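PDB 6J3E: glutathione S-transferase from Ceriporiopsis subvermispora, which probably catalyses the transfer of glutathione to electrophilic substrates, as a serine-type member of the glutathione S-transferase family. Local coordinates for residues Arg28-Phe33 with Ala207-Val212; Tyr92-Tyr97 with Pro101-Pro106; Ile130-Thr135 with Glu145-Thr150; Asp162-Pro165 with Lys170-Lys173; Lys187-Asp192 with Leu197-Asp202. All coordinates share one frame; numbering follows the deposited sequence.

How the contacts relate
Contact 1 joins the thioredoxin-like N-terminal domain to the helical C-terminal domain, and contacts 2 and 5 adjoin it, their centres about 12 and 17 Å from its own. Phe33 rests on Pro101 of contact 2, and Asp208 binds the backbone N of Phe199 in contact 5. Contacts 3 and 4 form a second cluster, centres about 15 Å apart, in which Trp163 lies against Leu132 and Pro133. The glutathione site, empty in this chain, is approached from both clusters: the side chain of Ile209 comes within about 5 Å of that of Lys26, and the side chains of Phe147 and Trp163 lie about 3 and 4 Å from that of Arg151.

Contact 1: residues Arg28-Phe33 with Ala207-Val212; sequences RYTLNF and ADITIV
The ring of Tyr29 is covered on one face by the CG2 methyl of Val212, a CH-pi contact with CG2 3.9 Å from the ring centroid and 29° off the normal. The Val212 methyl sits over the CD2-CE2 side, with CG2 3.5 Å from Tyr29 CE2. Nearer the backbone, Tyr29 CB packs on Ile209 CG2 at 3.6 Å. That branch of Ile209 is anti to its own backbone N, which puts the methyl between Tyr29 and its neighbour: Thr30 OG1 lies 3.5 Å from the same CG2, while the hydroxyl is hydrogen-bonded to Lys26 O in its own helix. Here the first helix of the thioredoxin-like domain, 22-34, meets helix 206-222 of the all-helical domain, the interdomain seam of the glutathione S-transferase fold. The axes of segments 28-33 and 207-212 pass 10.0 Å apart, their directions 129° from each other. With an alanine in place of Tyr29 the ring is gone, and a gap would probably open between the domains beside Val212 CG2. Beyond the pair, Trp25 meets the Tyr29 ring with planes at about 50°, and Gln243 and Phe247 of helix 235-247 touch Val212. Lys26 and Ser86, both glutathione-binding residues, are close to this seam.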
# COMPACT_ATOMS: atom_id res chain seq x y z
N ARG A 28 -12.22 8.33 16.61
CA ARG A 28 -13.27 7.98 17.57
C ARG A 28 -13.21 6.49 17.89
O ARG A 28 -13.18 6.10 19.07
CB ARG A 28 -14.65 8.37 17.03
CG ARG A 28 -15.78 8.13 18.02
CD ARG A 28 -17.14 8.62 17.52
NE ARG A 28 -17.20 10.07 17.33
CZ ARG A 28 -17.39 10.96 18.31
NH1 ARG A 28 -17.54 10.57 19.57
NH2 ARG A 28 -17.43 12.25 18.02
N TYR A 29 -13.19 5.64 16.86
CA TYR A 29 -13.03 4.21 17.09
C TYR A 29 -11.83 3.94 17.99
O TYR A 29 -11.93 3.18 18.97
CB TYR A 29 -12.87 3.47 15.76
CG TYR A 29 -14.16 2.96 15.11
CD1 TYR A 29 -15.11 2.27 15.86
CD2 TYR A 29 -14.40 3.15 13.76
CE1 TYR A 29 -16.28 1.79 15.27
CE2 TYR A 29 -15.55 2.68 13.17
CZ TYR A 29 -16.49 2.00 13.92
OH TYR A 29 -17.65 1.53 13.31
N THR A 30 -10.70 4.59 17.72
CA THR A 30 -9.48 4.32 18.48
C THR A 30 -9.64 4.71 19.95
O THR A 30 -9.25 3.95 20.85
CB THR A 30 -8.28 5.03 17.83
OG1 THR A 30 -8.22 4.67 16.44
CG2 THR A 30 -6.98 4.61 18.48
N LEU A 31 -10.24 5.88 20.23
CA LEU A 31 -10.46 6.28 21.62
C LEU A 31 -11.47 5.38 22.33
O LEU A 31 -11.33 5.12 23.52
CB LEU A 31 -10.90 7.75 21.68
CG LEU A 31 -9.87 8.81 21.29
CD1 LEU A 31 -10.58 10.10 20.97
CD2 LEU A 31 -8.86 9.04 22.40
N ASN A 32 -12.48 4.89 21.60
CA ASN A 32 -13.45 3.96 22.19
C ASN A 32 -12.82 2.60 22.47
O ASN A 32 -13.06 2.00 23.52
CB ASN A 32 -14.66 3.80 21.26
CG ASN A 32 -15.52 5.07 21.20
OD1 ASN A 32 -15.30 6.03 21.94
ND2 ASN A 32 -16.52 5.06 20.32
N PHE A 33 -12.00 2.09 21.54
CA PHE A 33 -11.40 0.77 21.73
C PHE A 33 -10.30 0.80 22.77
O PHE A 33 -10.11 -0.17 23.50
CB PHE A 33 -10.85 0.26 20.40
CG PHE A 33 -10.01 -0.99 20.52
CD1 PHE A 33 -10.60 -2.24 20.55
CD2 PHE A 33 -8.63 -0.89 20.59
CE1 PHE A 33 -9.83 -3.39 20.65
CE2 PHE A 33 -7.85 -2.02 20.70
CZ PHE A 33 -8.45 -3.28 20.73
N ALA A 207 -5.01 -0.96 11.55
CA ALA A 207 -5.39 -1.21 10.16
C ALA A 207 -6.85 -1.62 10.06
O ALA A 207 -7.55 -1.23 9.11
CB ALA A 207 -4.47 -2.26 9.53
N ASP A 208 -7.32 -2.41 11.02
CA ASP A 208 -8.73 -2.75 11.13
C ASP A 208 -9.56 -1.51 11.40
O ASP A 208 -10.64 -1.35 10.83
CB ASP A 208 -8.94 -3.76 12.27
CG ASP A 208 -7.92 -4.88 12.25
OD1 ASP A 208 -7.70 -5.50 11.18
OD2 ASP A 208 -7.32 -5.14 13.32
N ILE A 209 -9.08 -0.65 12.29
CA ILE A 209 -9.81 0.56 12.64
C ILE A 209 -9.93 1.44 11.41
O ILE A 209 -10.98 2.05 11.17
CB ILE A 209 -9.11 1.28 13.81
CG1 ILE A 209 -9.12 0.39 15.04
CG2 ILE A 209 -9.77 2.63 14.11
CD1 ILE A 209 -8.32 0.92 16.20
N THR A 210 -8.88 1.47 10.59
CA THR A 210 -8.91 2.27 9.36
C THR A 210 -10.07 1.86 8.47
O THR A 210 -10.77 2.72 7.91
CB THR A 210 -7.59 2.12 8.61
OG1 THR A 210 -6.51 2.64 9.40
CG2 THR A 210 -7.64 2.85 7.29
N ILE A 211 -10.29 0.56 8.32
CA ILE A 211 -11.31 0.09 7.41
C ILE A 211 -12.70 0.44 7.93
O ILE A 211 -13.53 1.00 7.21
CB ILE A 211 -11.14 -1.42 7.16
CG1 ILE A 211 -9.75 -1.67 6.55
CG2 ILE A 211 -12.20 -1.94 6.23
CD1 ILE A 211 -9.38 -3.12 6.41
N VAL A 212 -12.96 0.16 9.21
CA VAL A 212 -14.30 0.42 9.72
C VAL A 212 -14.56 1.92 9.78
O VAL A 212 -15.71 2.37 9.69
CB VAL A 212 -14.51 -0.26 11.08
CG1 VAL A 212 -14.52 -1.79 10.91
CG2 VAL A 212 -13.44 0.16 12.05

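Contact 2: residues Tyr92-Tyr97 with Pro101-Pro106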
# COMPACT_ATOMS: atom_id res chain seq x y z
N TYR A 92 0.30 8.30 19.07
CA TYR A 92 0.39 9.04 20.31
C TYR A 92 -0.38 8.34 21.41
O TYR A 92 0.09 8.24 22.54
CB TYR A 92 -0.14 10.45 20.11
CG TYR A 92 -0.36 11.14 21.42
CD1 TYR A 92 0.68 11.84 22.03
CD2 TYR A 92 -1.60 11.09 22.06
CE1 TYR A 92 0.49 12.48 23.24
CE2 TYR A 92 -1.80 11.71 23.27
CZ TYR A 92 -0.75 12.41 23.85
OH TYR A 92 -0.95 13.02 25.05
N LEU A 93 -1.59 7.88 21.11
CA LEU A 93 -2.37 7.18 22.13
C LEU A 93 -1.68 5.90 22.59
O LEU A 93 -1.69 5.58 23.79
CB LEU A 93 -3.77 6.90 21.59
CG LEU A 93 -4.55 8.18 21.31
CD1 LEU A 93 -5.94 7.86 20.80
CD2 LEU A 93 -4.58 9.04 22.56
N ASP A 94 -1.07 5.14 21.65
CA ASP A 94 -0.27 3.97 22.02
C ASP A 94 0.82 4.35 23.01
O ASP A 94 1.01 3.69 24.03
CB ASP A 94 0.40 3.34 20.78
CG ASP A 94 -0.44 2.25 20.10
OD1 ASP A 94 -1.59 1.99 20.53
OD2 ASP A 94 0.07 1.66 19.11
N LYS A 95 1.53 5.44 22.72
CA LYS A 95 2.76 5.76 23.43
C LYS A 95 2.48 6.51 24.74
O LYS A 95 3.26 6.42 25.68
CB LYS A 95 3.68 6.57 22.51
CG LYS A 95 4.52 7.63 23.19
CD LYS A 95 4.75 8.82 22.28
CE LYS A 95 5.27 10.03 23.07
NZ LYS A 95 5.17 11.29 22.27
N THR A 96 1.36 7.20 24.83
CA THR A 96 1.08 7.96 26.04
C THR A 96 0.26 7.15 27.05
O THR A 96 0.39 7.38 28.25
CB THR A 96 0.38 9.27 25.65
OG1 THR A 96 1.25 10.02 24.80
CG2 THR A 96 0.04 10.13 26.87
N TYR A 97 -0.54 6.18 26.59
CA TYR A 97 -1.39 5.37 27.45
C TYR A 97 -1.05 3.91 27.24
O TYR A 97 -1.88 3.13 26.77
CB TYR A 97 -2.87 5.65 27.19
CG TYR A 97 -3.17 7.09 27.44
CD1 TYR A 97 -3.09 8.04 26.42
CD2 TYR A 97 -3.48 7.54 28.71
CE1 TYR A 97 -3.34 9.37 26.67
CE2 TYR A 97 -3.73 8.87 28.96
CZ TYR A 97 -3.65 9.78 27.95
OH TYR A 97 -3.90 11.10 28.24
N PRO A 101 -5.15 -1.12 25.18
CA PRO A 101 -4.87 -2.04 24.06
C PRO A 101 -4.10 -1.35 22.93
O PRO A 101 -4.54 -0.35 22.38
CB PRO A 101 -6.26 -2.48 23.60
CG PRO A 101 -7.15 -2.26 24.78
CD PRO A 101 -6.59 -1.06 25.49
N VAL A 102 -2.93 -1.90 22.60
CA VAL A 102 -2.09 -1.37 21.54
C VAL A 102 -2.78 -1.54 20.19
O VAL A 102 -3.35 -2.60 19.90
CB VAL A 102 -0.72 -2.06 21.55
CG1 VAL A 102 0.05 -1.75 20.28
CG2 VAL A 102 0.08 -1.64 22.78
N VAL A 103 -2.73 -0.49 19.35
CA VAL A 103 -3.27 -0.60 18.00
C VAL A 103 -2.19 -0.61 16.92
O VAL A 103 -2.46 -1.10 15.82
CB VAL A 103 -4.32 0.50 17.70
CG1 VAL A 103 -5.49 0.40 18.66
CG2 VAL A 103 -3.70 1.88 17.70
N ILE A 104 -0.99 -0.11 17.19
CA ILE A 104 0.08 -0.24 16.20
C ILE A 104 1.29 -0.90 16.85
O ILE A 104 2.25 -0.19 17.19
CB ILE A 104 0.46 1.12 15.58
CG1 ILE A 104 -0.77 1.77 14.93
CG2 ILE A 104 1.60 0.95 14.55
CD1 ILE A 104 -0.45 3.05 14.17
N PRO A 105 1.30 -2.22 17.03
CA PRO A 105 2.47 -2.88 17.63
C PRO A 105 3.73 -2.52 16.89
O PRO A 105 3.72 -2.41 15.65
CB PRO A 105 2.14 -4.38 17.50
CG PRO A 105 0.92 -4.47 16.69
CD PRO A 105 0.22 -3.16 16.72
N PRO A 106 4.84 -2.29 17.60
CA PRO A 106 6.00 -1.63 16.98
C PRO A 106 6.56 -2.34 15.76
O PRO A 106 7.02 -1.67 14.83
CB PRO A 106 7.02 -1.58 18.12
CG PRO A 106 6.20 -1.54 19.34
CD PRO A 106 4.98 -2.38 19.06
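Asp94, on helix 86-96 just before it ends, faces an irregular stretch of chain at 101-106, the CA atoms of Asp94 and Val102 lying 5.7 Å apart. Its carboxylate grips two successive backbone amides, one oxygen to each. Val103 N gives a nearly straight bond to Asp94 OD1 (3.0 Å, 172°), and Ile104 N a more bent one to Asp94 OD2 (2.8 Å, 151°); both oxygens use their syn lone pairs. The pair of hydrogen bonds fixes the rotation of the carboxylate, with the first torsion (chi1 -91°) well off the staggered position. Hydrophobic branches flank the charge: Val103 CG2 is 3.5 Å from OD1 of Asp94, and Val102 CG1 is 3.6 Å from its OD2. Lys34 adds a salt bridge to OD1 and also binds Pro101 O. Replacing Asp94 by a leucine would probably leave the two amides without their acceptors and Lys34 without its carboxylate, freeing the linker to shift. The linker, which leads from the thioredoxin-like domain into the helical one, is thus tied to helix 86-96. Leu93 on that helix packs on Leu31 of helix 22-34 and Ile74 of strand 73-76, while Val103 lies against Tyr206 and Ile209 of helix 206-222.

Contact 3: residues Ile130-Thr135 with Glu145-Thr150; sequences IMLPAT and EFFRRT
Leu132 and Phe147 bring together the consecutive helices 109-136 and 141-153, with their CA atoms 8.9 Å apart; the first helix is kinked here, where the N atoms of Ile130 and Pro133 make no bond to the turn before, Pro133 having no N-H to give. These helices belong to the all-alpha C-terminal domain of the glutathione S-transferase fold, and a single aromatic ring bridges most of the distance between the two segments. Phe147 has CG anti to its backbone N (chi1 -168°), and this sends the ring straight across at the other helix. It arrives with its CE2-CZ end first: Phe147 CE2 is 3.4 Å from Leu132 O, and Phe147 CZ is 3.6 Å from Thr135 OG1. Both oxygens approach the ring obliquely. The side chains of Leu132 and Thr135 each cross that of Phe147 at about a right angle, and Leu132 CD2 adds a looser apolar contact of 4.2 Å to Phe147 CZ. Tyr45 meets the Phe147 ring edge-to-face, and Arg151, a glutathione-binding residue one turn further on, lies close beside it, so the ring belongs to the surroundings of the substrate site. On its other flank Leu132 lies against Trp163, in the loop that precedes helix 169-189. The two oxygens met by the ring are themselves joined, through a weak 3.5 Å hydrogen bond from Thr135 OG1 to Leu132 O.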
# COMPACT_ATOMS: atom_id res chain seq x y z
N ILE A 130 -18.77 9.21 -5.32
CA ILE A 130 -20.08 8.92 -4.75
C ILE A 130 -20.23 9.53 -3.38
O ILE A 130 -21.29 10.07 -3.04
CB ILE A 130 -20.32 7.40 -4.71
CG1 ILE A 130 -20.66 6.89 -6.12
CG2 ILE A 130 -21.39 7.04 -3.67
CD1 ILE A 130 -20.45 5.42 -6.31
N MET A 131 -19.17 9.50 -2.58
CA MET A 131 -19.31 9.80 -1.16
C MET A 131 -19.19 11.29 -0.85
O MET A 131 -19.88 11.78 0.05
CB MET A 131 -18.29 9.00 -0.36
CG MET A 131 -18.59 7.50 -0.28
SD MET A 131 -20.26 7.16 0.32
CE MET A 131 -20.28 8.07 1.89
N LEU A 132 -18.34 12.04 -1.55
CA LEU A 132 -18.23 13.46 -1.25
C LEU A 132 -19.53 14.21 -1.53
O LEU A 132 -19.94 15.03 -0.69
CB LEU A 132 -17.05 14.08 -2.01
CG LEU A 132 -15.66 13.53 -1.70
CD1 LEU A 132 -14.56 14.48 -2.17
CD2 LEU A 132 -15.51 13.21 -0.23
N PRO A 133 -20.22 14.01 -2.66
CA PRO A 133 -21.53 14.65 -2.81
C PRO A 133 -22.51 14.20 -1.74
O PRO A 133 -23.25 15.02 -1.19
CB PRO A 133 -21.98 14.21 -4.21
CG PRO A 133 -20.73 13.85 -4.91
CD PRO A 133 -19.84 13.27 -3.88
N ALA A 134 -22.53 12.91 -1.43
CA ALA A 134 -23.40 12.44 -0.37
C ALA A 134 -23.10 13.16 0.95
O ALA A 134 -24.03 13.56 1.67
CB ALA A 134 -23.27 10.93 -0.20
N THR A 135 -21.82 13.36 1.29
CA THR A 135 -21.61 13.99 2.58
C THR A 135 -21.89 15.48 2.53
O THR A 135 -22.16 16.08 3.58
CB THR A 135 -20.19 13.77 3.14
OG1 THR A 135 -19.31 14.82 2.72
CG2 THR A 135 -19.66 12.47 2.71
N GLU A 145 -21.72 25.30 2.37
CA GLU A 145 -21.18 26.34 1.49
C GLU A 145 -19.69 26.12 1.26
O GLU A 145 -19.21 26.12 0.11
CB GLU A 145 -21.44 27.73 2.10
CG GLU A 145 -21.03 28.93 1.23
CD GLU A 145 -19.52 29.25 1.27
OE1 GLU A 145 -18.97 29.62 0.21
OE2 GLU A 145 -18.88 29.13 2.35
N PHE A 146 -18.94 25.87 2.34
CA PHE A 146 -17.50 25.66 2.24
C PHE A 146 -17.17 24.37 1.49
O PHE A 146 -16.28 24.35 0.63
CB PHE A 146 -16.91 25.63 3.65
CG PHE A 146 -15.41 25.46 3.68
CD1 PHE A 146 -14.85 24.20 3.58
CD2 PHE A 146 -14.57 26.56 3.82
CE1 PHE A 146 -13.47 24.03 3.62
CE2 PHE A 146 -13.19 26.41 3.86
CZ PHE A 146 -12.64 25.13 3.77
N PHE A 147 -17.84 23.28 1.83
CA PHE A 147 -17.50 21.99 1.25
C PHE A 147 -17.81 21.96 -0.25
O PHE A 147 -16.97 21.55 -1.07
CB PHE A 147 -18.26 20.88 1.97
CG PHE A 147 -17.78 19.51 1.64
CD1 PHE A 147 -16.80 18.91 2.40
CD2 PHE A 147 -18.33 18.79 0.57
CE1 PHE A 147 -16.35 17.63 2.10
CE2 PHE A 147 -17.88 17.52 0.27
CZ PHE A 147 -16.89 16.94 1.05
N ARG A 148 -19.00 22.40 -0.62
CA ARG A 148 -19.38 22.38 -2.02
C ARG A 148 -18.43 23.24 -2.86
O ARG A 148 -17.97 22.80 -3.93
CB ARG A 148 -20.83 22.85 -2.17
CG ARG A 148 -21.28 22.91 -3.60
CD ARG A 148 -22.66 23.51 -3.74
NE ARG A 148 -23.73 22.59 -3.35
CZ ARG A 148 -24.20 21.63 -4.15
NH1 ARG A 148 -23.68 21.45 -5.37
NH2 ARG A 148 -25.19 20.85 -3.74
N ARG A 149 -18.10 24.44 -2.38
CA ARG A 149 -17.29 25.38 -3.17
C ARG A 149 -15.90 24.83 -3.42
O ARG A 149 -15.42 24.81 -4.56
CB ARG A 149 -17.19 26.73 -2.45
CG ARG A 149 -16.47 27.81 -3.27
CD ARG A 149 -15.61 28.74 -2.43
NE ARG A 149 -16.17 28.97 -1.09
CZ ARG A 149 -15.44 28.93 0.03
NH1 ARG A 149 -14.14 28.67 -0.06
NH2 ARG A 149 -16.02 29.12 1.22
N THR A 150 -15.23 24.38 -2.35
CA THR A 150 -13.86 23.89 -2.48
C THR A 150 -13.80 22.58 -3.26
O THR A 150 -12.92 22.40 -4.11
CB THR A 150 -13.24 23.72 -1.09
OG1 THR A 150 -14.00 22.80 -0.30
CG2 THR A 150 -13.18 25.05 -0.36

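Contact 4: residues Asp162-Pro165 with Lys170-Lys173. With EDO (1,2-ethanediol), chain F.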
# COMPACT_ATOMS: atom_id res chain seq x y z
N ASP A 162 -23.47 16.08 -10.69
CA ASP A 162 -23.03 15.45 -11.93
C ASP A 162 -21.82 14.52 -11.76
O ASP A 162 -21.35 13.95 -12.74
CB ASP A 162 -22.71 16.53 -12.98
CG ASP A 162 -23.88 17.47 -13.25
OD1 ASP A 162 -25.03 16.99 -13.35
OD2 ASP A 162 -23.66 18.70 -13.37
N TRP A 163 -21.30 14.37 -10.54
CA TRP A 163 -20.10 13.56 -10.34
C TRP A 163 -20.37 12.09 -10.65
O TRP A 163 -19.66 11.47 -11.45
CB TRP A 163 -19.59 13.71 -8.91
CG TRP A 163 -18.83 14.96 -8.65
CD1 TRP A 163 -18.87 16.13 -9.36
CD2 TRP A 163 -17.88 15.17 -7.59
NE1 TRP A 163 -18.02 17.06 -8.79
CE2 TRP A 163 -17.40 16.49 -7.71
CE3 TRP A 163 -17.41 14.36 -6.54
CZ2 TRP A 163 -16.46 17.03 -6.83
CZ3 TRP A 163 -16.48 14.90 -5.67
CH2 TRP A 163 -16.02 16.22 -5.81
N ALA A 164 -21.39 11.52 -10.01
CA ALA A 164 -21.80 10.14 -10.23
C ALA A 164 -23.30 10.04 -9.96
O ALA A 164 -23.73 9.42 -8.98
CB ALA A 164 -21.01 9.20 -9.32
N PRO A 165 -24.12 10.65 -10.81
CA PRO A 165 -25.55 10.75 -10.50
C PRO A 165 -26.23 9.39 -10.54
O PRO A 165 -25.83 8.49 -11.31
CB PRO A 165 -26.10 11.67 -11.61
CG PRO A 165 -25.16 11.50 -12.74
CD PRO A 165 -23.80 11.23 -12.13
N LYS A 170 -21.65 6.73 -15.13
CA LYS A 170 -20.61 7.19 -14.21
C LYS A 170 -20.76 6.54 -12.85
O LYS A 170 -19.79 6.02 -12.28
CB LYS A 170 -20.67 8.71 -14.05
CG LYS A 170 -19.91 9.55 -15.06
CD LYS A 170 -20.14 11.03 -14.68
CE LYS A 170 -19.10 11.95 -15.28
NZ LYS A 170 -19.13 11.78 -16.74
N ARG A 171 -21.97 6.57 -12.28
CA ARG A 171 -22.13 6.01 -10.94
C ARG A 171 -21.89 4.51 -10.94
O ARG A 171 -21.36 3.97 -9.96
CB ARG A 171 -23.51 6.30 -10.38
CG ARG A 171 -23.62 5.97 -8.92
CD ARG A 171 -24.95 6.43 -8.35
NE ARG A 171 -25.05 6.27 -6.90
CZ ARG A 171 -24.78 7.25 -6.03
NH1 ARG A 171 -24.90 7.04 -4.73
NH2 ARG A 171 -24.37 8.43 -6.48
N ALA A 172 -22.25 3.82 -12.02
CA ALA A 172 -22.03 2.38 -12.05
C ALA A 172 -20.54 2.07 -12.15
O ALA A 172 -20.05 1.17 -11.46
CB ALA A 172 -22.80 1.76 -13.21
N LYS A 173 -19.81 2.81 -12.98
CA LYS A 173 -18.37 2.61 -13.07
C LYS A 173 -17.69 2.93 -11.74
O LYS A 173 -16.75 2.23 -11.33
CB LYS A 173 -17.78 3.44 -14.21
CG LYS A 173 -18.25 2.93 -15.58
CD LYS A 173 -17.21 3.12 -16.69
CE LYS A 173 -16.86 1.78 -17.37
NZ LYS A 173 -15.93 0.93 -16.56
C1 EDO F . -23.48 12.12 -6.78
O1 EDO F . -23.34 12.72 -8.08
C2 EDO F . -24.96 11.84 -6.47
O2 EDO F . -25.71 13.06 -6.44
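Arg171 runs out along the loop 162-165 with its chain extended from CG to NE and presents the edge of its guanidinium to Ala164. Arg171 NH2 gives a 2.8 Å hydrogen bond to Ala164 O, with 157° at the hydrogen; the donor lies nearly along the C=O axis, and the oxygen is almost in the guanidinium plane. The start of the side chain is packed too: Arg171 CB touches Pro165 O at 3.3 Å, and the methyl CB of Ala164 comes to 3.7 Å from Arg171 CA, where the two backbones are close. Arg171 leaves its helix with CG anti to the backbone N (chi1 -169°), which lines its methylenes up beside these carbonyls. Lys170 takes another course, laying its CD 3.3 Å from Trp163 O and 3.7 Å from Asp162 O, so that its aliphatic part covers the preceding piece of the loop. Trp163 heads the other way, to helix 109-136, its side chain about 4 Å from that of the glutathione-binding Arg151. The loop and the first turn of helix 169-189 thereby close a compact corner of the all-helical C-terminal domain, in which Ser168 OG is bonded to both Pro165 O and Arg171 N. A molecule of 1,2-ethanediol, probably from the crystallisation liquor, takes the N-H of Ala164 on its O1 at 3.0 Å. Since Arg171 NE forms a salt bridge with Glu228, the guanidinium links a carboxylate to a peptide carbonyl; its charge is likely to polarise that carbonyl while being balanced by the glutamate.

Contact 5: residues Lys187-Asp192 with Leu197-Asp202; sequences KWLSAD and LLFLGD
Leu189 CD2 sits over one face of the Phe199 ring, 3.6 Å from the centroid and 15° off the normal, a close CH-pi contact displaced slightly to the CD1-CE1 side. The two side chains cross at about a right angle. Trp188, the residue before, meets the same ring at its rim: Trp188 CE3 and Phe199 CZ are 4.2 Å apart, each near the plane of the other ring, so they touch edge to edge and do not stack. Leu189 CD2 also reaches the backbone, 4.1 Å from Leu198 C. Phe199 has a first torsion of -93°, outside the staggered positions, which swings its ring round to the end of helix 169-189. Its backbone is fixed by a type I beta turn from Leu198 to Gly201, closed by a 3.1 Å bond from Gly201 N to Leu198 O. At the phi and psi of Gly201 a side chain would be pressed against the carbonyl O of Leu200. In the next shell, Phe199 N is bonded to OD1 of Asp208, Phe115 meets the ring edge-to-face, and Ala207 packs across the ring plane from Leu189. Ala114 of the second subunit lies against Trp188 and Ala110 of the second subunit against Phe199, so the aromatic pair also belongs to the dimer interface. Asp208, whose OD2 is bonded to Ser205 N, is the Asp of the Ser-x-x-Asp N-capping box with which glutathione S-transferases commonly begin the helix that follows, here 206-222.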
# COMPACT_ATOMS: atom_id res chain seq x y z
N LYS A 187 -8.51 -9.92 -0.57
CA LYS A 187 -7.40 -10.79 -0.95
C LYS A 187 -6.20 -10.60 -0.03
O LYS A 187 -5.57 -11.59 0.37
CB LYS A 187 -7.03 -10.56 -2.43
CG LYS A 187 -7.82 -11.45 -3.42
CD LYS A 187 -7.98 -12.90 -2.86
CE LYS A 187 -7.82 -14.00 -3.92
NZ LYS A 187 -7.36 -15.31 -3.33
N TRP A 188 -5.90 -9.36 0.39
CA TRP A 188 -4.84 -9.17 1.37
C TRP A 188 -5.10 -9.95 2.65
O TRP A 188 -4.17 -10.51 3.25
CB TRP A 188 -4.68 -7.70 1.73
CG TRP A 188 -4.41 -6.83 0.59
CD1 TRP A 188 -3.99 -7.20 -0.65
CD2 TRP A 188 -4.55 -5.41 0.56
NE1 TRP A 188 -3.86 -6.09 -1.45
CE2 TRP A 188 -4.20 -4.98 -0.73
CE3 TRP A 188 -4.95 -4.46 1.50
CZ2 TRP A 188 -4.23 -3.64 -1.11
CZ3 TRP A 188 -4.98 -3.13 1.13
CH2 TRP A 188 -4.62 -2.74 -0.16
N LEU A 189 -6.36 -9.99 3.10
CA LEU A 189 -6.74 -10.59 4.36
C LEU A 189 -6.80 -12.10 4.31
O LEU A 189 -6.94 -12.72 5.37
CB LEU A 189 -8.10 -10.06 4.83
CG LEU A 189 -7.95 -8.66 5.37
CD1 LEU A 189 -9.32 -8.01 5.63
CD2 LEU A 189 -7.09 -8.73 6.65
N SER A 190 -6.70 -12.70 3.11
CA SER A 190 -6.69 -14.14 2.92
C SER A 190 -5.49 -14.60 2.09
O SER A 190 -5.52 -15.69 1.51
CB SER A 190 -8.00 -14.57 2.26
OG SER A 190 -8.05 -13.99 0.98
N ALA A 191 -4.43 -13.79 2.04
CA ALA A 191 -3.30 -14.03 1.15
C ALA A 191 -2.51 -15.29 1.49
O ALA A 191 -1.79 -15.80 0.63
CB ALA A 191 -2.36 -12.84 1.17
N ASP A 192 -2.56 -15.76 2.74
CA ASP A 192 -1.88 -16.98 3.14
C ASP A 192 -2.82 -18.18 3.18
O ASP A 192 -2.49 -19.20 3.79
CB ASP A 192 -1.18 -16.81 4.50
CG ASP A 192 -2.17 -16.55 5.64
OD1 ASP A 192 -3.40 -16.63 5.43
OD2 ASP A 192 -1.71 -16.27 6.78
N LEU A 197 -10.54 -11.66 9.47
CA LEU A 197 -11.23 -10.39 9.53
C LEU A 197 -10.34 -9.27 10.05
O LEU A 197 -10.58 -8.11 9.72
CB LEU A 197 -12.48 -10.50 10.40
CG LEU A 197 -13.62 -11.11 9.60
CD1 LEU A 197 -14.45 -11.96 10.51
CD2 LEU A 197 -14.44 -10.02 8.94
N LEU A 198 -9.33 -9.60 10.83
CA LEU A 198 -8.37 -8.64 11.32
C LEU A 198 -7.01 -8.91 10.70
O LEU A 198 -6.62 -10.06 10.46
CB LEU A 198 -8.25 -8.71 12.84
CG LEU A 198 -9.58 -8.69 13.59
CD1 LEU A 198 -9.29 -8.55 15.07
CD2 LEU A 198 -10.48 -7.55 13.08
N PHE A 199 -6.26 -7.82 10.47
CA PHE A 199 -4.99 -7.95 9.77
C PHE A 199 -3.98 -8.81 10.53
O PHE A 199 -3.27 -9.62 9.92
CB PHE A 199 -4.42 -6.56 9.49
CG PHE A 199 -4.81 -6.05 8.15
CD1 PHE A 199 -6.10 -5.57 7.94
CD2 PHE A 199 -3.92 -6.12 7.09
CE1 PHE A 199 -6.49 -5.14 6.69
CE2 PHE A 199 -4.30 -5.68 5.84
CZ PHE A 199 -5.59 -5.19 5.63
N LEU A 200 -3.87 -8.63 11.86
CA LEU A 200 -2.94 -9.42 12.67
C LEU A 200 -3.50 -10.77 13.06
O LEU A 200 -2.84 -11.48 13.83
CB LEU A 200 -2.53 -8.68 13.95
CG LEU A 200 -2.17 -7.20 13.94
CD1 LEU A 200 -1.97 -6.73 15.38
CD2 LEU A 200 -0.93 -6.93 13.10
N GLY A 201 -4.68 -11.14 12.58
CA GLY A 201 -5.30 -12.42 12.90
C GLY A 201 -6.33 -12.34 14.00
O GLY A 201 -7.53 -12.21 13.74
N ASP A 202 -5.86 -12.40 15.24
CA ASP A 202 -6.73 -12.44 16.41
C ASP A 202 -6.82 -11.11 17.16
O ASP A 202 -7.79 -10.90 17.88
CB ASP A 202 -6.25 -13.53 17.37
CG ASP A 202 -4.74 -13.51 17.54
OD1 ASP A 202 -4.08 -12.73 16.80
OD2 ASP A 202 -4.21 -14.26 18.39